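Local structure of carbonic anhydrase (Neosartorya fumigata, 7COI) at residues A[228-231]-A[232-235]. The protein probably catalyses the reversible hydration of carbon dioxide to hydrogencarbonate and a proton, as a zinc-dependent carbonic anhydrase of the beta class. Numbering follows the deposited sequence.
Sequences VKEG and LKAL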
loop_
_atom_site.group_PDB
_atom_site.type_symbol
_atom_site.label_atom_id
_atom_site.label_comp_id
_atom_site.label_asym_id
_atom_site.label_seq_id
_atom_site.Cartn_x
_atom_site.Cartn_y
_atom_site.Cartn_z
ATOM N N VAL A 228 12.797 -14.113 -8.578
ATOM C CA VAL A 228 12.865 -13.447 -9.903
ATOM C C VAL A 228 11.782 -14.073 -10.781
ATOM O O VAL A 228 11.063 -13.348 -11.452
ATOM C CB VAL A 228 14.269 -13.564 -10.538
ATOM C CG1 VAL A 228 14.246 -13.131 -11.992
ATOM C CG2 VAL A 228 15.314 -12.767 -9.739
ATOM N N LYS A 229 11.656 -15.389 -10.778
ATOM C CA LYS A 229 10.675 -16.053 -11.689
ATOM C C LYS A 229 9.245 -15.664 -11.302
ATOM O O LYS A 229 8.429 -15.411 -12.181
ATOM C CB LYS A 229 10.918 -17.558 -11.657
ATOM C CG LYS A 229 12.159 -17.992 -12.415
ATOM C CD LYS A 229 12.565 -19.424 -12.089
ATOM C CE LYS A 229 13.837 -19.863 -12.784
ATOM N NZ LYS A 229 14.335 -21.157 -12.261
ATOM N N GLU A 230 8.937 -15.627 -10.015
ATOM C CA GLU A 230 7.611 -15.238 -9.490
ATOM C C GLU A 230 7.362 -13.769 -9.835
ATOM O O GLU A 230 6.206 -13.422 -10.206
ATOM C CB GLU A 230 7.518 -15.507 -7.984
ATOM C CG GLU A 230 6.084 -15.449 -7.470
ATOM C CD GLU A 230 5.151 -16.508 -8.064
ATOM O OE1 GLU A 230 5.682 -17.548 -8.545
ATOM O OE2 GLU A 230 3.908 -16.283 -8.043
ATOM N N GLY A 231 8.398 -12.926 -9.783
ATOM C CA GLY A 231 8.257 -11.498 -10.137
ATOM C C GLY A 231 7.931 -11.352 -11.602
ATOM O O GLY A 231 7.134 -10.501 -11.942
ATOM N N LEU A 232 8.501 -12.181 -12.487
ATOM C CA LEU A 232 8.209 -12.098 -13.940
ATOM C C LEU A 232 6.747 -12.501 -14.175
ATOM O O LEU A 232 6.100 -11.912 -15.031
ATOM C CB LEU A 232 9.150 -13.018 -14.726
ATOM C CG LEU A 232 10.607 -12.594 -14.819
ATOM C CD1 LEU A 232 11.447 -13.715 -15.411
ATOM C CD2 LEU A 232 10.802 -11.324 -15.610
ATOM N N LYS A 233 6.238 -13.457 -13.403
ATOM C CA LYS A 233 4.822 -13.878 -13.481
ATOM C C LYS A 233 3.959 -12.700 -13.026
ATOM O O LYS A 233 3.059 -12.311 -13.761
ATOM C CB LYS A 233 4.619 -15.170 -12.700
ATOM C CG LYS A 233 3.170 -15.630 -12.604
ATOM C CD LYS A 233 3.046 -17.015 -12.009
ATOM C CE LYS A 233 1.613 -17.484 -11.933
ATOM N NZ LYS A 233 1.523 -18.812 -11.299
ATOM N N ALA A 234 4.269 -12.095 -11.878
ATOM C CA ALA A 234 3.507 -10.945 -11.344
ATOM C C ALA A 234 3.540 -9.800 -12.348
ATOM O O ALA A 234 2.527 -9.118 -12.525
ATOM C CB ALA A 234 4.071 -10.536 -10.011
ATOM N N LEU A 235 4.694 -9.568 -12.981
ATOM C CA LEU A 235 4.893 -8.469 -13.949
ATOM C C LEU A 235 3.940 -8.682 -15.124
ATOM O O LEU A 235 3.339 -7.700 -15.564
ATOM C CB LEU A 235 6.367 -8.497 -14.385
ATOM C CG LEU A 235 6.754 -7.573 -15.512
ATOM C CD1 LEU A 235 6.634 -6.114 -15.066
ATOM C CD2 LEU A 235 8.193 -7.884 -15.929
HETATM O O HOH W 1 2.718 -18.401 -8.571
#
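Glu230 and Lys233 share a water molecule on one flank of helix 216-236. The water donates to Glu230 OE2 at 2.5 Å, a short bond, and accepts from Lys233 NZ at 3.0 Å, linking oppositely charged atoms, Glu230 OE2 and Lys233 NZ, that lie 4.8 Å apart. The two side chains run alongside each other and point the same way. In each, CG stands anti to the backbone N, but Glu230 then bends at its second torsion (chi2 63°) while Lys233 stays extended, which carries the carboxylate over beside the lysine chain, with Glu230 OE2 4.1 Å from Lys233 CD.

Beneath this bridge lies the i to i+4 ladder of an alpha-helix. Leu232 N, Lys233 N, Ala234 N and Leu235 N donate to the carbonyls of Val228, Lys229, Glu230 and Gly231 in turn; the rung from Leu235 N to Gly231 O measures 2.8 Å, and that from Ala234 N to Glu230 O is the straightest (165°).

The opposite flank is apolar. Leu232 CG sits 3.5 Å from Val228 O, and Leu232 CD1 only grazes Val228 CG1 at 4.5 Å. Both side chains also pack on the central sheet: Val228 on Ile256, Leu232 on Ile172 and Val252, with Leu235 joining on Val170 and Val252. On the polar side, Lys233 also packs on Glu205 of a second subunit.

The helix is thus amphipathic: its leucines and valine pack against strands 169-175 and 251-257 of the zinc-bearing alpha/beta core, while the opposite charges are linked through water, their charged atoms not touching, which probably tempers both.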